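Putative oxidoreductase (Bacteroides fragilis NCTC 9343, PDB 3FHL) is probably a nucleotide-dependent oxidoreductase of the Gfo/Idh/MocA family, pairing an NAD-binding Rossmann domain with a C-terminal alpha/beta domain. Local coordinates at residues 100-103 with 104-108; 131-134 with 135-139; 235-238 with 239-243; 262-266 with 267-271; 308-311 with 312-316. All blocks are in the same frame, centred on the assembly; numbering follows the deposited sequence.

Contact 1 (100-103 with 104-108)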
loop_
_atom_site.group_PDB
_atom_site.type_symbol
_atom_site.label_atom_id
_atom_site.label_comp_id
_atom_site.label_asym_id
_atom_site.label_seq_id
_atom_site.Cartn_x
_atom_site.Cartn_y
_atom_site.Cartn_z
ATOM N N SER C 100 12.675 9.422 27.569
ATOM C CA SER C 100 12.796 10.557 26.661
ATOM C C SER C 100 13.947 10.367 25.671
ATOM O O SER C 100 13.873 10.850 24.545
ATOM C CB SER C 100 12.931 11.875 27.432
ATOM O OG SER C 100 14.163 11.949 28.122
ATOM N N THR C 101 14.997 9.654 26.088
ATOM C CA THR C 101 16.135 9.346 25.202
ATOM C C THR C 101 16.513 7.864 25.225
ATOM O O THR C 101 16.211 7.155 26.183
ATOM C CB THR C 101 17.424 10.182 25.532
ATOM O OG1 THR C 101 18.132 9.591 26.630
ATOM C CG2 THR C 101 17.102 11.652 25.844
ATOM N N THR C 102 17.190 7.424 24.164
ATOM C CA THR C 102 17.686 6.051 24.017
ATOM C C THR C 102 18.744 5.690 25.068
ATOM O O THR C 102 18.748 4.572 25.595
ATOM C CB THR C 102 18.244 5.817 22.589
ATOM O OG1 THR C 102 17.191 6.012 21.637
ATOM C CG2 THR C 102 18.809 4.399 22.415
ATOM N N LYS C 103 19.616 6.651 25.375
ATOM C CA LYS C 103 20.666 6.497 26.383
ATOM C C LYS C 103 20.091 6.215 27.782
ATOM O O LYS C 103 20.622 5.383 28.515
ATOM C CB LYS C 103 21.539 7.755 26.408
ATOM C CG LYS C 103 22.875 7.600 27.113
ATOM C CD LYS C 103 23.682 8.890 27.008
ATOM C CE LYS C 103 25.066 8.747 27.630
ATOM N NZ LYS C 103 25.898 9.972 27.415
ATOM N N GLN C 104 19.007 6.913 28.124
ATOM C CA GLN C 104 18.263 6.707 29.367
ATOM C C GLN C 104 17.641 5.310 29.427
ATOM O O GLN C 104 17.637 4.661 30.478
ATOM C CB GLN C 104 17.152 7.739 29.469
ATOM C CG GLN C 104 17.579 9.136 29.907
ATOM C CD GLN C 104 16.393 10.082 29.966
ATOM O OE1 GLN C 104 15.338 9.810 29.384
ATOM N NE2 GLN C 104 16.552 11.192 30.667
ATOM N N GLY C 105 17.107 4.868 28.291
ATOM C CA GLY C 105 16.542 3.538 28.151
ATOM C C GLY C 105 17.577 2.444 28.308
ATOM O O GLY C 105 17.352 1.472 29.037
ATOM N N GLU C 106 18.720 2.607 27.649
ATOM C CA GLU C 106 19.830 1.653 27.800
ATOM C C GLU C 106 20.335 1.592 29.249
ATOM O O GLU C 106 20.687 0.515 29.738
ATOM C CB GLU C 106 20.975 1.968 26.831
ATOM C CG GLU C 106 20.610 1.713 25.367
ATOM C CD GLU C 106 21.698 2.107 24.375
ATOM O OE1 GLU C 106 22.461 3.063 24.650
ATOM O OE2 GLU C 106 21.773 1.462 23.305
ATOM N N GLU C 107 20.331 2.741 29.928
ATOM C CA GLU C 107 20.711 2.825 31.343
ATOM C C GLU C 107 19.771 2.026 32.260
ATOM O O GLU C 107 20.230 1.289 33.142
ATOM C CB GLU C 107 20.763 4.286 31.795
ATOM C CG GLU C 107 21.331 4.483 33.199
ATOM C CD GLU C 107 21.056 5.865 33.758
ATOM O OE1 GLU C 107 20.807 6.797 32.962
ATOM O OE2 GLU C 107 21.091 6.023 34.999
ATOM N N LEU C 108 18.465 2.181 32.048
ATOM C CA LEU C 108 17.454 1.461 32.823
ATOM C C LEU C 108 17.535 -0.047 32.638
ATOM O O LEU C 108 17.417 -0.801 33.612
ATOM C CB LEU C 108 16.053 1.955 32.471
ATOM C CG LEU C 108 15.686 3.352 32.967
ATOM C CD1 LEU C 108 14.224 3.632 32.665
ATOM C CD2 LEU C 108 15.969 3.492 34.456
#
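Thr101 and Gln104 meet where the backbone passes from an extended N-cap residue into the first turn of helix 102-115, and together they form a capping box. The helix is the crossover of a beta-alpha-beta unit in the Rossmann domain, joining strands 91-95 and 119-122. Threonine suits the cap because its hydroxyl sits close to the main chain: Thr101 OG1 accepts from Gln104 N at 3.2 Å, a fairly straight bond (162°) that satisfies an amide of the first turn. With chi1 at 81°, OG1 stands between its own N and carbonyl carbon and faces the helix start. Gln104 answers with its side chain, which is set square to that of Thr101 and is long enough to reach back before the helix. Its OE1 takes two weak bonds, from Ser100 N and Thr101 N, the second being the return half of the box. The regular pattern begins with Gly105 N to Thr101 O and continues with Glu106 N to Thr102 O at 2.8 Å. Glu107, further along, sends its carboxylate to Tyr79 of helix 78-87. The shortest side-chain bond is Ser100 OG to Gln104 OE1, 2.7 Å, with the hydroxyl lying above the amide carbonyl plane.

Contact 2 (131-134 with 135-139)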
loop_
_atom_site.group_PDB
_atom_site.type_symbol
_atom_site.label_atom_id
_atom_site.label_comp_id
_atom_site.label_asym_id
_atom_site.label_seq_id
_atom_site.Cartn_x
_atom_site.Cartn_y
_atom_site.Cartn_z
ATOM N N PHE C 131 -3.926 -9.542 15.131
ATOM C CA PHE C 131 -2.516 -9.990 15.164
ATOM C C PHE C 131 -2.329 -11.401 15.726
ATOM O O PHE C 131 -1.549 -12.212 15.186
ATOM C CB PHE C 131 -1.671 -8.995 15.952
ATOM C CG PHE C 131 -0.204 -9.316 15.953
ATOM C CD1 PHE C 131 0.535 -9.272 14.767
ATOM C CD2 PHE C 131 0.445 -9.650 17.134
ATOM C CE1 PHE C 131 1.890 -9.562 14.759
ATOM C CE2 PHE C 131 1.827 -9.946 17.134
ATOM C CZ PHE C 131 2.539 -9.892 15.945
ATOM N N LEU C 132 -3.036 -11.708 16.817
ATOM C CA LEU C 132 -3.060 -13.079 17.345
ATOM C C LEU C 132 -3.557 -14.080 16.308
ATOM O O LEU C 132 -3.060 -15.198 16.229
ATOM C CB LEU C 132 -3.928 -13.153 18.616
ATOM C CG LEU C 132 -3.351 -12.484 19.871
ATOM C CD1 LEU C 132 -4.346 -12.605 21.028
ATOM C CD2 LEU C 132 -2.013 -13.111 20.280
ATOM N N THR C 133 -4.541 -13.673 15.510
ATOM C CA THR C 133 -5.041 -14.530 14.455
ATOM C C THR C 133 -3.998 -14.687 13.359
ATOM O O THR C 133 -3.778 -15.793 12.879
ATOM C CB THR C 133 -6.357 -13.993 13.883
ATOM O OG1 THR C 133 -7.304 -13.834 14.950
ATOM C CG2 THR C 133 -6.916 -14.963 12.875
ATOM N N VAL C 134 -3.335 -13.590 12.991
ATOM C CA VAL C 134 -2.205 -13.660 12.039
ATOM C C VAL C 134 -1.142 -14.665 12.516
ATOM O O VAL C 134 -0.749 -15.538 11.758
ATOM C CB VAL C 134 -1.580 -12.252 11.748
ATOM C CG1 VAL C 134 -0.192 -12.364 11.051
ATOM C CG2 VAL C 134 -2.550 -11.384 10.923
ATOM N N ARG C 135 -0.723 -14.576 13.779
ATOM C CA ARG C 135 0.248 -15.546 14.328
ATOM C C ARG C 135 -0.236 -17.000 14.161
ATOM O O ARG C 135 0.541 -17.878 13.767
ATOM C CB ARG C 135 0.554 -15.250 15.805
ATOM C CG ARG C 135 1.231 -13.916 16.101
ATOM C CD ARG C 135 1.876 -13.932 17.506
ATOM N NE ARG C 135 3.297 -14.275 17.430
ATOM C CZ ARG C 135 4.283 -13.604 18.029
ATOM N NH1 ARG C 135 4.030 -12.557 18.816
ATOM N NH2 ARG C 135 5.537 -14.003 17.858
ATOM N N ASP C 136 -1.527 -17.226 14.430
ATOM C CA ASP C 136 -2.180 -18.525 14.273
ATOM C C ASP C 136 -2.134 -19.070 12.842
ATOM O O ASP C 136 -1.782 -20.233 12.633
ATOM C CB ASP C 136 -3.637 -18.440 14.741
ATOM C CG ASP C 136 -4.286 -19.809 14.916
ATOM O OD1 ASP C 136 -3.692 -20.659 15.606
ATOM O OD2 ASP C 136 -5.400 -20.029 14.382
ATOM N N ILE C 137 -2.477 -18.220 11.869
ATOM C CA ILE C 137 -2.453 -18.566 10.436
ATOM C C ILE C 137 -1.038 -18.959 10.002
ATOM O O ILE C 137 -0.847 -19.940 9.288
ATOM C CB ILE C 137 -2.987 -17.375 9.588
ATOM C CG1 ILE C 137 -4.511 -17.352 9.639
ATOM C CG2 ILE C 137 -2.510 -17.439 8.129
ATOM C CD1 ILE C 137 -5.062 -15.991 9.790
ATOM N N LEU C 138 -0.055 -18.197 10.462
ATOM C CA LEU C 138 1.346 -18.477 10.144
ATOM C C LEU C 138 1.856 -19.750 10.831
ATOM O O LEU C 138 2.547 -20.567 10.202
ATOM C CB LEU C 138 2.223 -17.274 10.505
ATOM C CG LEU C 138 1.923 -15.968 9.744
ATOM C CD1 LEU C 138 2.732 -14.828 10.330
ATOM C CD2 LEU C 138 2.163 -16.115 8.239
ATOM N N ALA C 139 1.510 -19.912 12.108
ATOM C CA ALA C 139 1.824 -21.133 12.878
ATOM C C ALA C 139 1.317 -22.398 12.174
ATOM O O ALA C 139 2.007 -23.418 12.128
ATOM C CB ALA C 139 1.231 -21.030 14.305
#
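Val134 and Leu138 run alongside each other in the same direction on the flank of the alpha-helix 129-139 that faces strand 244-248, one turn apart. Their contact is Val134 CG1 to Leu138 CD1 at 3.9 Å, and both side chains also rest on Leu246 of that strand, so branched aliphatic residues suit this flank. A second pair, the methyl of Thr133 and Ile137, is closer: Thr133 CG2 comes within 3.7 Å of Ile137 CD1. Threonine serves two purposes here, since its methyl packs along the helix while OG1 bonds to Ala129 O and Ile303 N. Beneath these pairs runs the i to i+4 ladder, with Ile137 N to Thr133 O at 2.9 Å.

The looser part of the contact involves Arg135 and Asp136, which are partly exposed. Asp136 turns its carboxylate to Tyr300 and to Lys140, the latter a salt bridge. Arg135 instead uses its aliphatic stem: CG lies over one face of the Phe131 ring, 4.1 Å above the plane and displaced toward the rim. Phe131 is itself buried, and of this pair only Arg135 belongs to the partly exposed side. The ring is carried to the stem by chi1 of -176°, which sets CG of Phe131 opposite its own backbone N. Beyond a bend at chi3, the guanidinium is inclined 62° to the ring, and Arg135 NH1 stands 3.8 Å from Phe131 CE2.

Contact 3 (235-238 with 239-243)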
loop_
_atom_site.group_PDB
_atom_site.type_symbol
_atom_site.label_atom_id
_atom_site.label_comp_id
_atom_site.label_asym_id
_atom_site.label_seq_id
_atom_site.Cartn_x
_atom_site.Cartn_y
_atom_site.Cartn_z
ATOM N N TYR C 235 -4.608 9.225 8.020
ATOM C CA TYR C 235 -5.847 9.840 8.488
ATOM C C TYR C 235 -6.791 10.216 7.345
ATOM O O TYR C 235 -7.847 10.796 7.576
ATOM C CB TYR C 235 -5.544 11.066 9.346
ATOM C CG TYR C 235 -5.403 10.757 10.819
ATOM C CD1 TYR C 235 -6.482 10.267 11.555
ATOM C CD2 TYR C 235 -4.198 10.966 11.477
ATOM C CE1 TYR C 235 -6.360 9.997 12.908
ATOM C CE2 TYR C 235 -4.069 10.706 12.835
ATOM C CZ TYR C 235 -5.149 10.212 13.541
ATOM O OH TYR C 235 -5.010 9.938 14.884
ATOM N N LEU C 236 -6.420 9.874 6.114
ATOM C CA LEU C 236 -7.306 10.119 4.975
ATOM C C LEU C 236 -7.521 8.871 4.135
ATOM O O LEU C 236 -6.984 8.746 3.028
ATOM C CB LEU C 236 -6.771 11.276 4.125
ATOM C CG LEU C 236 -6.925 12.688 4.703
ATOM C CD1 LEU C 236 -6.303 13.681 3.711
ATOM C CD2 LEU C 236 -8.402 13.029 4.996
ATOM N N MET C 237 -8.256 7.921 4.705
ATOM C CA MET C 237 -8.649 6.695 4.019
ATOM C C MET C 237 -10.116 6.459 4.341
ATOM O O MET C 237 -10.451 5.605 5.179
ATOM C CB MET C 237 -7.816 5.468 4.450
ATOM C CG MET C 237 -6.350 5.470 4.080
ATOM S SD MET C 237 -5.480 3.928 4.479
ATOM C CE MET C 237 -3.927 4.220 3.652
ATOM N N ARG C 238 -10.991 7.227 3.690
ATOM C CA ARG C 238 -12.436 7.131 3.937
ATOM C C ARG C 238 -12.956 5.724 3.754
ATOM O O ARG C 238 -13.781 5.252 4.537
ATOM C CB ARG C 238 -13.254 8.136 3.110
ATOM C CG ARG C 238 -14.654 8.305 3.701
ATOM C CD ARG C 238 -15.356 9.550 3.265
ATOM N NE ARG C 238 -16.428 9.866 4.201
ATOM C CZ ARG C 238 -17.052 11.039 4.281
ATOM N NH1 ARG C 238 -16.727 12.036 3.473
ATOM N NH2 ARG C 238 -18.004 11.219 5.185
ATOM N N GLU C 239 -12.468 5.048 2.718
ATOM C CA GLU C 239 -12.698 3.633 2.590
ATOM C C GLU C 239 -11.395 2.951 2.999
ATOM O O GLU C 239 -10.345 3.168 2.396
ATOM C CB GLU C 239 -13.111 3.262 1.172
ATOM C CG GLU C 239 -13.354 1.767 0.964
ATOM C CD GLU C 239 -14.581 1.238 1.701
ATOM O OE1 GLU C 239 -15.452 2.038 2.128
ATOM O OE2 GLU C 239 -14.669 -0.000 1.827
ATOM N N ALA C 240 -11.487 2.154 4.055
ATOM C CA ALA C 240 -10.333 1.619 4.722
ATOM C C ALA C 240 -9.644 0.567 3.877
ATOM O O ALA C 240 -10.288 -0.289 3.280
ATOM C CB ALA C 240 -10.744 1.027 6.074
ATOM N N GLU C 241 -8.319 0.646 3.829
ATOM C CA GLU C 241 -7.514 -0.467 3.329
ATOM C C GLU C 241 -7.501 -1.582 4.390
ATOM O O GLU C 241 -7.832 -1.322 5.544
ATOM C CB GLU C 241 -6.098 0.035 3.003
ATOM C CG GLU C 241 -6.078 0.760 1.677
ATOM C CD GLU C 241 -4.834 1.593 1.422
ATOM O OE1 GLU C 241 -3.722 1.227 1.864
ATOM O OE2 GLU C 241 -4.983 2.623 0.735
ATOM N N PRO C 242 -7.149 -2.833 4.009
ATOM C CA PRO C 242 -7.160 -3.901 5.010
ATOM C C PRO C 242 -6.224 -3.612 6.177
ATOM O O PRO C 242 -5.179 -2.982 5.990
ATOM C CB PRO C 242 -6.630 -5.108 4.239
ATOM C CG PRO C 242 -6.960 -4.801 2.795
ATOM C CD PRO C 242 -6.782 -3.337 2.669
ATOM N N ARG C 243 -6.615 -4.061 7.367
ATOM C CA ARG C 243 -5.755 -4.044 8.536
ATOM C C ARG C 243 -4.559 -4.965 8.283
ATOM O O ARG C 243 -3.421 -4.596 8.549
ATOM C CB ARG C 243 -6.544 -4.489 9.784
ATOM C CG ARG C 243 -5.693 -4.687 11.054
ATOM C CD ARG C 243 -5.253 -3.380 11.709
ATOM N NE ARG C 243 -4.214 -3.617 12.714
ATOM C CZ ARG C 243 -2.917 -3.736 12.440
ATOM N NH1 ARG C 243 -2.047 -3.953 13.418
ATOM N NH2 ARG C 243 -2.487 -3.642 11.190
HETATM O O HOH W 1 -13.963 2.126 5.779
#
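Met237 and Glu241 meet across a bend in the loop between strands 228-234 and 244-248, at the interface with the second subunit. Glu239 opens the second half of the bend with bonds from its N to Ser252 and from its OE1 to His288, both of the second subunit, so an acidic side chain suits a place facing a histidine. Ala240 follows, small enough to pack on Ala154 of strand 146-154. Its N donates to a water at 3.0 Å, and that water in turn gives a weak bond to Arg238 O, bridging the bend.

Glu241 makes the side-chain contact. Its side chain runs roughly perpendicular to that of Met237, and Met237 CE touches both oxygens equally, at 3.5 Å from Glu241 OE1 and 3.5 Å from Glu241 OE2. The sulfur is a little further off, Met237 SD lying 3.9 Å from Glu241 CD. An extended methionine, with chi3 at 171°, brings its terminal methyl to the acid. Pro242 and Arg243 then lead the chain into strand 244-248.

The carboxylate of Glu241 is thus flanked by an apolar methyl while its charge is met by Lys232 in a salt bridge and by His247 of the second subunit, an environment that probably steadies its ionised form at the dimer interface.

Contact 4 (262-266 with 267-271)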
loop_
_atom_site.group_PDB
_atom_site.type_symbol
_atom_site.label_atom_id
_atom_site.label_comp_id
_atom_site.label_asym_id
_atom_site.label_seq_id
_atom_site.Cartn_x
_atom_site.Cartn_y
_atom_site.Cartn_z
ATOM N N GLU C 262 -10.369 -2.052 23.413
ATOM C CA GLU C 262 -10.155 -0.724 23.987
ATOM C C GLU C 262 -11.465 0.058 24.143
ATOM O O GLU C 262 -11.676 0.717 25.167
ATOM C CB GLU C 262 -9.131 0.073 23.171
ATOM C CG GLU C 262 -8.807 1.442 23.773
ATOM C CD GLU C 262 -7.810 2.257 22.956
ATOM O OE1 GLU C 262 -7.192 1.713 22.016
ATOM O OE2 GLU C 262 -7.645 3.456 23.270
ATOM N N ALA C 263 -12.347 -0.042 23.152
ATOM C CA ALA C 263 -13.684 0.558 23.256
ATOM C C ALA C 263 -14.515 -0.038 24.407
ATOM O O ALA C 263 -15.167 0.699 25.149
ATOM C CB ALA C 263 -14.445 0.441 21.931
ATOM N N ALA C 264 -14.488 -1.362 24.550
ATOM C CA ALA C 264 -15.235 -2.024 25.618
ATOM C C ALA C 264 -14.681 -1.618 26.971
ATOM O O ALA C 264 -15.442 -1.283 27.889
ATOM C CB ALA C 264 -15.208 -3.534 25.447
ATOM N N LEU C 265 -13.356 -1.597 27.078
ATOM C CA LEU C 265 -12.701 -1.188 28.316
ATOM C C LEU C 265 -12.934 0.279 28.664
ATOM O O LEU C 265 -13.082 0.610 29.835
ATOM C CB LEU C 265 -11.210 -1.488 28.261
ATOM C CG LEU C 265 -10.803 -2.961 28.245
ATOM C CD1 LEU C 265 -9.372 -3.075 27.724
ATOM C CD2 LEU C 265 -10.960 -3.645 29.627
ATOM N N LEU C 266 -12.966 1.148 27.646
ATOM C CA LEU C 266 -13.261 2.573 27.827
ATOM C C LEU C 266 -14.702 2.750 28.324
ATOM O O LEU C 266 -14.976 3.627 29.141
ATOM C CB LEU C 266 -13.060 3.331 26.505
ATOM C CG LEU C 266 -12.697 4.826 26.373
ATOM C CD1 LEU C 266 -13.784 5.791 26.876
ATOM C CD2 LEU C 266 -11.346 5.171 26.994
ATOM N N ALA C 267 -15.606 1.896 27.843
ATOM C CA ALA C 267 -17.002 1.893 28.279
ATOM C C ALA C 267 -17.179 1.337 29.690
ATOM O O ALA C 267 -18.270 1.431 30.257
ATOM C CB ALA C 267 -17.858 1.097 27.303
ATOM N N GLY C 268 -16.124 0.728 30.234
ATOM C CA GLY C 268 -16.142 0.173 31.590
ATOM C C GLY C 268 -16.580 -1.280 31.701
ATOM O O GLY C 268 -16.997 -1.725 32.774
ATOM N N GLU C 269 -16.492 -2.025 30.605
ATOM C CA GLU C 269 -16.837 -3.438 30.631
ATOM C C GLU C 269 -15.746 -4.236 31.335
ATOM O O GLU C 269 -14.558 -3.961 31.163
ATOM C CB GLU C 269 -17.076 -3.969 29.222
ATOM C CG GLU C 269 -18.237 -3.269 28.531
ATOM C CD GLU C 269 -18.553 -3.845 27.170
ATOM O OE1 GLU C 269 -18.202 -5.018 26.913
ATOM O OE2 GLU C 269 -19.167 -3.118 26.359
ATOM N N ILE C 270 -16.168 -5.204 32.150
ATOM C CA ILE C 270 -15.244 -6.022 32.928
ATOM C C ILE C 270 -14.725 -7.127 32.025
ATOM O O ILE C 270 -15.513 -7.865 31.439
ATOM C CB ILE C 270 -15.919 -6.604 34.201
ATOM C CG1 ILE C 270 -16.255 -5.472 35.178
ATOM C CG2 ILE C 270 -15.027 -7.655 34.877
ATOM C CD1 ILE C 270 -17.276 -5.852 36.237
ATOM N N PRO C 271 -13.389 -7.223 31.882
ATOM C CA PRO C 271 -12.814 -8.203 30.961
ATOM C C PRO C 271 -12.862 -9.684 31.356
ATOM O O PRO C 271 -12.325 -10.520 30.619
ATOM C CB PRO C 271 -11.369 -7.721 30.782
ATOM C CG PRO C 271 -11.070 -6.906 31.980
ATOM C CD PRO C 271 -12.370 -6.366 32.512
#
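Glu269 folds its side chain back along Ala264. CB starts 3.4 Å from Ala264 O, the carbonyl that also receives the backbone amide of Glu269. CG, placed by a chi1 of -62° beside its own backbone N, stays near the same oxygen at 3.5 Å. From there the extended chain carries CD over to the alanine methyl, 3.8 Å from Ala264 CB. At the tip OE1 lies 3.6 Å from Ala264 CB and forms a salt bridge with Arg273, while OE2 is slightly further from the same methyl. Alanine suits this place because its short side chain lets the acid lie close against the helix.

The backbone beneath is a Schellman motif closing helix 261-266. Gly268 takes a positive phi of 90°, where a side chain would jam against the preceding carbonyl oxygen. Glu269 N bonds to Ala264 O at 3.0 Å, and Gly268 N makes a weak bond to Leu265 O.

After the turn the chain comes round to the apolar side. The side chain of Leu265 lies across the Pro271 ring there, both packing on Phe24 of helix 15-27 and on Trp276, with Leu265 CD2 4.0 Å from Pro271 CG.

Contact 5 (308-311 with 312-316)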
loop_
_atom_site.group_PDB
_atom_site.type_symbol
_atom_site.label_atom_id
_atom_site.label_comp_id
_atom_site.label_asym_id
_atom_site.label_seq_id
_atom_site.Cartn_x
_atom_site.Cartn_y
_atom_site.Cartn_z
ATOM N N GLY C 308 -5.317 -9.102 28.589
ATOM C CA GLY C 308 -4.938 -9.749 29.851
ATOM C C GLY C 308 -3.690 -10.600 29.724
ATOM O O GLY C 308 -3.002 -10.845 30.719
ATOM N N GLY C 309 -3.382 -11.004 28.488
ATOM C CA GLY C 309 -2.212 -11.833 28.181
ATOM C C GLY C 309 -0.895 -11.183 28.531
ATOM O O GLY C 309 0.107 -11.882 28.756
ATOM N N PHE C 310 -0.879 -9.850 28.568
ATOM C CA PHE C 310 0.318 -9.110 28.950
ATOM C C PHE C 310 0.711 -9.445 30.398
ATOM O O PHE C 310 1.877 -9.742 30.681
ATOM C CB PHE C 310 0.112 -7.599 28.805
ATOM C CG PHE C 310 1.264 -6.789 29.320
ATOM C CD1 PHE C 310 2.418 -6.639 28.553
ATOM C CD2 PHE C 310 1.216 -6.203 30.587
ATOM C CE1 PHE C 310 3.491 -5.895 29.020
ATOM C CE2 PHE C 310 2.299 -5.458 31.065
ATOM C CZ PHE C 310 3.434 -5.308 30.281
ATOM N N TYR C 311 -0.282 -9.392 31.279
ATOM C CA TYR C 311 -0.127 -9.684 32.705
ATOM C C TYR C 311 0.051 -11.166 32.975
ATOM O O TYR C 311 0.884 -11.546 33.794
ATOM C CB TYR C 311 -1.275 -9.051 33.503
ATOM C CG TYR C 311 -1.065 -7.561 33.614
ATOM C CD1 TYR C 311 -0.042 -7.058 34.421
ATOM C CD2 TYR C 311 -1.840 -6.653 32.880
ATOM C CE1 TYR C 311 0.199 -5.700 34.521
ATOM C CE2 TYR C 311 -1.600 -5.282 32.962
ATOM C CZ TYR C 311 -0.582 -4.818 33.799
ATOM O OH TYR C 311 -0.311 -3.479 33.912
ATOM N N GLN C 312 -0.664 -12.011 32.229
ATOM C CA GLN C 312 -0.474 -13.441 32.357
ATOM C C GLN C 312 0.972 -13.808 32.023
ATOM O O GLN C 312 1.587 -14.621 32.722
ATOM C CB GLN C 312 -1.466 -14.230 31.493
ATOM C CG GLN C 312 -1.379 -15.770 31.641
ATOM C CD GLN C 312 -1.773 -16.287 33.037
ATOM O OE1 GLN C 312 -2.345 -15.559 33.855
ATOM N NE2 GLN C 312 -1.460 -17.556 33.307
ATOM N N ASN C 313 1.527 -13.178 30.988
ATOM C CA ASN C 313 2.927 -13.394 30.654
ATOM C C ASN C 313 3.892 -12.942 31.750
ATOM O O ASN C 313 4.887 -13.619 32.015
ATOM C CB ASN C 313 3.299 -12.739 29.323
ATOM C CG ASN C 313 4.781 -12.880 29.008
ATOM O OD1 ASN C 313 5.503 -11.892 28.945
ATOM N ND2 ASN C 313 5.243 -14.121 28.854
ATOM N N ILE C 314 3.600 -11.798 32.368
ATOM C CA ILE C 314 4.425 -11.286 33.459
ATOM C C ILE C 314 4.441 -12.277 34.622
ATOM O O ILE C 314 5.515 -12.576 35.182
ATOM C CB ILE C 314 3.958 -9.891 33.905
ATOM C CG1 ILE C 314 4.373 -8.868 32.859
ATOM C CG2 ILE C 314 4.530 -9.503 35.295
ATOM C CD1 ILE C 314 4.007 -7.496 33.228
ATOM N N TYR C 315 3.271 -12.820 34.938
ATOM C CA TYR C 315 3.149 -13.823 35.983
ATOM C C TYR C 315 3.983 -15.062 35.667
ATOM O O TYR C 315 4.755 -15.518 36.509
ATOM C CB TYR C 315 1.685 -14.198 36.240
ATOM C CG TYR C 315 1.538 -15.539 36.942
ATOM C CD1 TYR C 315 1.817 -15.674 38.311
ATOM C CD2 TYR C 315 1.153 -16.676 36.231
ATOM C CE1 TYR C 315 1.689 -16.907 38.952
ATOM C CE2 TYR C 315 1.045 -17.912 36.858
ATOM C CZ TYR C 315 1.313 -18.019 38.212
ATOM O OH TYR C 315 1.192 -19.248 38.816
ATOM N N GLU C 316 3.834 -15.587 34.453
ATOM C CA GLU C 316 4.567 -16.782 34.020
ATOM C C GLU C 316 6.074 -16.573 34.007
ATOM O O GLU C 316 6.830 -17.487 34.277
ATOM C CB GLU C 316 4.051 -17.287 32.671
ATOM C CG GLU C 316 2.656 -17.875 32.792
ATOM C CD GLU C 316 2.163 -18.553 31.537
ATOM O OE1 GLU C 316 2.971 -18.803 30.617
ATOM O OE2 GLU C 316 0.946 -18.839 31.484
HETATM O O HOH W 2 4.350 -9.269 28.851
#
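Phe310 O is gripped twice, by Ile314 N at 3.2 Å and by a water at 3.1 Å. The same water donates to Asn313 OD1, 2.9 Å away, so it ties the carbonyl oxygen to the asparagine side chain. Asparagine suits this place because its amide has two ends to spend: OD1 also accepts from Glu325 N, and ND2 donates to Pro323 O, joining the helix to the loop after it.

On the apolar side Ile314, modelled in two conformers, reaches back to two aromatic rings. In one of them its CD1 approaches the Phe310 ring obliquely, 3.4 Å from Phe310 CE2, and stands 4.2 Å from Tyr311 CD1. A chi1 of 174° swings the Phe310 ring along the helix toward that methyl. The neighbouring rings meet as well, with Phe310 CD2 3.7 Å above the centre of the Tyr311 ring. The Tyr311 hydroxyl goes on to His21, and Phe310 stands edge-to-face with Tyr122. Gly308 and Gly309, without side chains, supply carbonyls to Gln312 N and Asn313 N.

These i to i+4 bonds are those of the N-terminal part of the alpha-helix 309-320, whose apolar flank packs against strands 68-71 and 91-95 of the parallel Rossmann sheet.

From the N terminus the five contacts follow in series, none nested and none crossing, each joining neighbouring turns or a bend of continuous chain. Contact 1 starts the helix between strands 91-95 and 119-122 of the Rossmann sheet. Contact 2 lies in helix 129-139, beside strands 244-248 and 252-255 of the mixed sheet. Contact 3 closes the bend of the loop entering strand 244-248 and reaches the second subunit; its nearest atoms are about 6 Å from contact 2. Contact 4 ends helix 261-266 against helix 15-27, and contact 5, about 7 Å away at the nearest atoms, returns the chain to the Rossmann sheet. Contacts 1 and 3 are about 35 Å apart between centres.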